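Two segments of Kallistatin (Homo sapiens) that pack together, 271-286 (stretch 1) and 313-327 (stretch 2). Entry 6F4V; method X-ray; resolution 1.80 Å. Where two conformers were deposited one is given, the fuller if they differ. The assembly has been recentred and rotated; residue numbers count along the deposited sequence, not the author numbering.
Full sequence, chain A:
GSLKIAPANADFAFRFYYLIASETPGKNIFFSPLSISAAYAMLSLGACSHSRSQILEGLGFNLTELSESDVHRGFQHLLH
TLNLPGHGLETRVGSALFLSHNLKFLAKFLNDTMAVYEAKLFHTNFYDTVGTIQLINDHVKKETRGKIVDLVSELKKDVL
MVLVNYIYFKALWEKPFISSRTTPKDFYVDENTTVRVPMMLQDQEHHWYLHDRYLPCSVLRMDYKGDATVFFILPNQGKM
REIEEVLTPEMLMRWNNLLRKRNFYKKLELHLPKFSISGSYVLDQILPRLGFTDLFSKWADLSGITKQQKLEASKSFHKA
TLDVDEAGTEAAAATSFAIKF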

# COMPACT_ATOMS: atom_id res chain seq x y z
N HIS A 271 17.38 7.18 -16.95
CA HIS A 271 16.72 8.46 -16.78
C HIS A 271 15.44 8.17 -16.04
O HIS A 271 14.60 7.42 -16.54
CB HIS A 271 16.37 9.08 -18.14
CG HIS A 271 17.54 9.21 -19.07
ND1 HIS A 271 18.09 10.43 -19.41
CD2 HIS A 271 18.25 8.27 -19.74
CE1 HIS A 271 19.10 10.23 -20.24
NE2 HIS A 271 19.21 8.93 -20.47
N LEU A 272 15.28 8.77 -14.87
CA LEU A 272 14.15 8.46 -13.99
C LEU A 272 13.66 9.76 -13.42
O LEU A 272 14.48 10.54 -12.93
CB LEU A 272 14.58 7.51 -12.90
CG LEU A 272 13.51 7.02 -11.89
CD1 LEU A 272 12.50 6.10 -12.57
CD2 LEU A 272 14.18 6.30 -10.72
N PRO A 273 12.35 10.03 -13.49
CA PRO A 273 11.95 11.33 -12.98
C PRO A 273 12.04 11.43 -11.48
O PRO A 273 11.89 10.43 -10.75
CB PRO A 273 10.49 11.49 -13.43
CG PRO A 273 10.20 10.33 -14.33
CD PRO A 273 11.22 9.29 -14.08
N LYS A 274 12.30 12.66 -11.04
CA LYS A 274 12.09 13.07 -9.67
C LYS A 274 10.64 13.52 -9.63
O LYS A 274 10.24 14.37 -10.43
CB LYS A 274 13.02 14.24 -9.32
CG LYS A 274 12.80 14.82 -7.94
CD LYS A 274 13.77 15.97 -7.68
CE LYS A 274 13.49 16.63 -6.34
NZ LYS A 274 14.45 17.74 -6.10
N PHE A 275 9.86 12.98 -8.70
CA PHE A 275 8.41 13.21 -8.74
C PHE A 275 7.72 12.78 -7.47
O PHE A 275 8.26 12.02 -6.64
CB PHE A 275 7.76 12.42 -9.92
CG PHE A 275 7.70 10.94 -9.69
CD1 PHE A 275 8.79 10.15 -9.94
CD2 PHE A 275 6.55 10.33 -9.17
CE1 PHE A 275 8.78 8.79 -9.71
CE2 PHE A 275 6.53 8.96 -8.94
CZ PHE A 275 7.66 8.19 -9.18
N SER A 276 6.48 13.25 -7.39
CA SER A 276 5.56 12.87 -6.35
C SER A 276 4.21 12.57 -6.94
O SER A 276 3.76 13.29 -7.84
CB SER A 276 5.39 13.97 -5.29
OG SER A 276 4.80 13.39 -4.14
N ILE A 277 3.59 11.47 -6.46
CA ILE A 277 2.19 11.16 -6.75
C ILE A 277 1.49 10.72 -5.47
O ILE A 277 2.14 10.38 -4.44
CB ILE A 277 1.99 10.06 -7.83
CG1 ILE A 277 2.61 8.71 -7.44
CG2 ILE A 277 2.50 10.52 -9.19
CD1 ILE A 277 2.13 7.54 -8.28
N SER A 278 0.18 10.69 -5.53
CA SER A 278 -0.60 10.25 -4.41
C SER A 278 -1.85 9.55 -4.89
O SER A 278 -2.22 9.69 -6.07
CB SER A 278 -0.91 11.44 -3.52
OG SER A 278 -1.71 12.35 -4.20
N GLY A 279 -2.48 8.83 -3.96
CA GLY A 279 -3.75 8.19 -4.18
C GLY A 279 -4.69 8.40 -3.02
O GLY A 279 -4.25 8.52 -1.89
N SER A 280 -5.99 8.38 -3.30
CA SER A 280 -7.00 8.63 -2.29
C SER A 280 -8.22 7.82 -2.67
O SER A 280 -8.76 8.02 -3.75
CB SER A 280 -7.36 10.12 -2.21
OG SER A 280 -8.29 10.30 -1.14
N TYR A 281 -8.61 6.89 -1.81
CA TYR A 281 -9.63 5.89 -2.11
C TYR A 281 -10.68 5.82 -1.02
O TYR A 281 -10.39 5.93 0.18
CB TYR A 281 -8.99 4.49 -2.36
CG TYR A 281 -7.89 4.60 -3.39
CD1 TYR A 281 -8.18 4.70 -4.74
CD2 TYR A 281 -6.55 4.72 -3.00
CE1 TYR A 281 -7.18 4.88 -5.69
CE2 TYR A 281 -5.54 4.90 -3.93
CZ TYR A 281 -5.86 4.98 -5.28
OH TYR A 281 -4.91 5.18 -6.26
N VAL A 282 -11.92 5.60 -1.47
CA VAL A 282 -13.04 5.36 -0.58
C VAL A 282 -13.31 3.86 -0.58
O VAL A 282 -14.01 3.30 -1.46
CB VAL A 282 -14.29 6.17 -1.03
CG1 VAL A 282 -15.40 6.02 -0.01
CG2 VAL A 282 -13.93 7.64 -1.17
N LEU A 283 -12.70 3.17 0.38
CA LEU A 283 -12.72 1.72 0.40
C LEU A 283 -14.13 1.14 0.58
O LEU A 283 -14.42 0.08 0.03
CB LEU A 283 -11.81 1.20 1.49
CG LEU A 283 -10.32 1.53 1.36
CD1 LEU A 283 -9.53 0.85 2.45
CD2 LEU A 283 -9.74 1.19 -0.01
N ASP A 284 -14.99 1.84 1.32
CA ASP A 284 -16.38 1.37 1.48
C ASP A 284 -17.13 1.34 0.15
O ASP A 284 -18.07 0.55 0.02
CB ASP A 284 -17.17 2.17 2.53
CG ASP A 284 -17.16 3.62 2.26
OD1 ASP A 284 -16.18 4.28 2.69
OD2 ASP A 284 -18.09 4.10 1.56
N GLN A 285 -16.70 2.15 -0.82
CA GLN A 285 -17.25 2.14 -2.18
C GLN A 285 -16.57 1.15 -3.12
O GLN A 285 -17.21 0.65 -4.04
CB GLN A 285 -17.27 3.57 -2.77
CG GLN A 285 -18.26 4.48 -2.04
CD GLN A 285 -18.15 5.95 -2.44
OE1 GLN A 285 -17.31 6.32 -3.25
NE2 GLN A 285 -19.00 6.81 -1.85
N ILE A 286 -15.31 0.81 -2.86
CA ILE A 286 -14.52 -0.09 -3.72
C ILE A 286 -14.55 -1.56 -3.31
O ILE A 286 -14.77 -2.43 -4.15
CB ILE A 286 -13.04 0.39 -3.75
CG1 ILE A 286 -12.92 1.77 -4.41
CG2 ILE A 286 -12.12 -0.62 -4.46
CD1 ILE A 286 -11.63 2.50 -4.04
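Stretch 2 (313-327) ASKSFHKATLDVDEA

Stretch 2 runs as an extended strand that ends at Val 324, antiparallel to strand 275-282 of stretch 1; the N-to-C directions differ by 174° and the axes approach to 4.6 Å. The two stretches together bury 1065 Å². Pairing begins at Phe 275 with Val 324 and steps back one residue of stretch 2 for each residue of stretch 1, ending at Val 282 with Phe 317.

Before the paired strand, Leu 272 only brushes the partner, its CD2 4.5 Å from Val 324 CG1. Lys 274 lies beside Asp 325, with CA atoms 4.8 Å apart, and its all-t side chain passes Glu 326, CD 3.8 Å from Glu 326 OE1. Its NZ is 4.1 Å from Glu 326 OE1, too far for a salt bridge, but a water closes the gap, accepting from Lys 274 NZ at 3.2 Å and donating to Glu 326 OE2 at 2.6 Å.

Phe 275 opens the ladder: its N donates to Val 324 O (3.0 Å) and its O accepts from Val 324 N (2.9 Å). The ring, chi1 p, reaches across to stretch 2, CE1 lying 3.6 Å from Val 324 CB and CE2 3.7 Å from Leu 322 CD2. On the other face of the sheet, Ser 276 pairs with Asp 323 without backbone hydrogen bonds, CA to CA 4.5 Å. Its OG donates to Leu 322 O at 2.9 Å, the same carbonyl that accepts from Ile 277 N at 3.0 Å. Ile 277 O in turn receives Leu 322 N at 2.8 Å, while Ile 277 CG1 packs 3.9 Å from Leu 322 CB, extending the apolar face begun by Phe 275.

Ser 278 and Thr 321 form the tightest pair, CA to CA 4.2 Å, with Ser 278 CB 4.0 Å from Thr 321 CG2. At Gly 279 two hydrogen bonds join the backbones, N to Ala 320 O (2.8 Å) and O from Ala 320 N (3.0 Å). The ring of Tyr 281 occupies the space beside this glycine: an ideal CB on Gly 279 would lie 2.7 Å from Tyr 281 CE2. Ser 280 faces Lys 319, its OG 3.8 Å from Lys 319 CG.

Tyr 281 supplies the last two-bond pair, N to His 318 O (2.8 Å) and O from His 318 N (2.9 Å). Its CD2 meets the edge of the imidazole, 4.1 Å from His 318 CD2. Val 282, on the opposite face, sets CG2 4.2 Å from Phe 317 CE1, at the edge of that ring, and occupies the N-cap position, right before the helix that follows.

As stretch 1 turns helical, contact continues through Leu 283 and Asp 284. Leu 283 N makes a short but weak hydrogen bond to Ser 316 O (2.7 Å, 128°), and its CD1 lies 3.9 Å from His 318 CB. Asp 284 anchors the end with both carboxylate oxygens: OD1 accepts from Ser 316 N at 2.9 Å, and OD2 forms a salt bridge with Lys 315 NZ at 2.8 Å.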

# COMPACT_ATOMS: atom_id res chain seq x y z
N ALA A 313 -20.67 -1.27 9.53
CA ALA A 313 -19.62 -0.52 8.86
C ALA A 313 -20.10 0.86 8.47
O ALA A 313 -21.24 1.00 8.05
CB ALA A 313 -19.15 -1.27 7.62
N SER A 314 -19.25 1.87 8.64
CA SER A 314 -19.47 3.20 8.15
C SER A 314 -18.39 3.46 7.07
O SER A 314 -18.16 2.61 6.22
CB SER A 314 -19.50 4.22 9.29
OG SER A 314 -20.06 5.46 8.82
N LYS A 315 -17.74 4.62 7.07
CA LYS A 315 -16.81 4.97 6.01
C LYS A 315 -15.45 4.33 6.25
O LYS A 315 -15.04 4.13 7.39
CB LYS A 315 -16.63 6.50 5.93
CG LYS A 315 -17.88 7.31 5.54
CD LYS A 315 -18.53 6.91 4.22
CE LYS A 315 -17.72 7.39 3.02
NZ LYS A 315 -18.28 6.91 1.73
N SER A 316 -14.74 4.06 5.15
CA SER A 316 -13.35 3.55 5.19
C SER A 316 -12.53 4.21 4.10
O SER A 316 -12.89 4.16 2.91
CB SER A 316 -13.31 2.01 5.01
OG SER A 316 -11.97 1.50 5.01
N PHE A 317 -11.43 4.88 4.51
CA PHE A 317 -10.59 5.63 3.58
C PHE A 317 -9.20 5.05 3.51
O PHE A 317 -8.73 4.42 4.46
CB PHE A 317 -10.52 7.10 4.00
CG PHE A 317 -11.87 7.76 4.05
CD1 PHE A 317 -12.54 8.11 2.86
CD2 PHE A 317 -12.49 7.98 5.27
CE1 PHE A 317 -13.79 8.71 2.90
CE2 PHE A 317 -13.76 8.57 5.31
CZ PHE A 317 -14.40 8.93 4.13
N HIS A 318 -8.56 5.25 2.37
CA HIS A 318 -7.15 4.94 2.21
C HIS A 318 -6.48 6.07 1.44
O HIS A 318 -6.98 6.48 0.40
CB HIS A 318 -6.94 3.62 1.45
CG HIS A 318 -5.50 3.23 1.35
ND1 HIS A 318 -4.83 2.65 2.40
CD2 HIS A 318 -4.61 3.35 0.34
CE1 HIS A 318 -3.57 2.44 2.04
NE2 HIS A 318 -3.41 2.87 0.79
N LYS A 319 -5.39 6.62 1.97
CA LYS A 319 -4.58 7.58 1.25
C LYS A 319 -3.14 7.17 1.28
O LYS A 319 -2.68 6.55 2.25
CB LYS A 319 -4.71 8.97 1.86
CG LYS A 319 -6.13 9.51 1.84
CD LYS A 319 -6.21 10.89 2.50
CE LYS A 319 -6.08 12.02 1.50
NZ LYS A 319 -6.47 13.34 2.10
N ALA A 320 -2.44 7.53 0.23
CA ALA A 320 -1.04 7.18 0.10
C ALA A 320 -0.27 8.20 -0.72
O ALA A 320 -0.84 8.83 -1.63
CB ALA A 320 -0.90 5.81 -0.51
N THR A 321 1.03 8.31 -0.45
CA THR A 321 1.91 9.25 -1.19
C THR A 321 3.24 8.62 -1.51
O THR A 321 3.78 7.86 -0.70
CB THR A 321 2.21 10.57 -0.39
OG1 THR A 321 2.91 10.24 0.82
CG2 THR A 321 0.97 11.26 -0.00
N LEU A 322 3.79 8.97 -2.66
CA LEU A 322 5.10 8.51 -3.15
C LEU A 322 5.93 9.73 -3.52
O LEU A 322 5.44 10.59 -4.26
CB LEU A 322 4.92 7.68 -4.43
CG LEU A 322 6.20 7.12 -5.10
CD1 LEU A 322 6.98 6.25 -4.13
CD2 LEU A 322 5.86 6.34 -6.35
N ASP A 323 7.18 9.74 -3.04
CA ASP A 323 8.15 10.80 -3.33
C ASP A 323 9.48 10.14 -3.70
O ASP A 323 10.11 9.48 -2.86
CB ASP A 323 8.32 11.72 -2.10
CG ASP A 323 9.15 12.96 -2.38
OD1 ASP A 323 9.93 12.97 -3.35
OD2 ASP A 323 9.05 13.93 -1.61
N VAL A 324 9.89 10.33 -4.95
CA VAL A 324 11.11 9.77 -5.49
C VAL A 324 12.06 10.92 -5.82
O VAL A 324 11.69 11.86 -6.54
CB VAL A 324 10.79 8.92 -6.75
CG1 VAL A 324 12.05 8.59 -7.54
CG2 VAL A 324 10.03 7.64 -6.32
N ASP A 325 13.27 10.83 -5.30
CA ASP A 325 14.30 11.81 -5.65
C ASP A 325 15.67 11.13 -5.77
O ASP A 325 15.78 9.90 -5.84
CB ASP A 325 14.31 12.96 -4.64
CG ASP A 325 14.77 12.53 -3.26
OD1 ASP A 325 15.37 11.44 -3.06
OD2 ASP A 325 14.52 13.30 -2.32
N GLU A 326 16.73 11.94 -5.81
CA GLU A 326 18.05 11.45 -6.13
C GLU A 326 18.63 10.59 -5.04
O GLU A 326 19.47 9.76 -5.34
CB GLU A 326 19.02 12.64 -6.40
CG GLU A 326 18.66 13.43 -7.64
CD GLU A 326 17.75 14.60 -7.39
OE1 GLU A 326 17.10 14.66 -6.34
OE2 GLU A 326 17.69 15.48 -8.27
N ALA A 327 18.22 10.78 -3.81
CA ALA A 327 18.77 10.07 -2.67
C ALA A 327 18.00 8.77 -2.32
O ALA A 327 18.58 7.82 -1.77
CB ALA A 327 18.77 10.98 -1.45
O HOH W 1 16.93 18.00 -8.11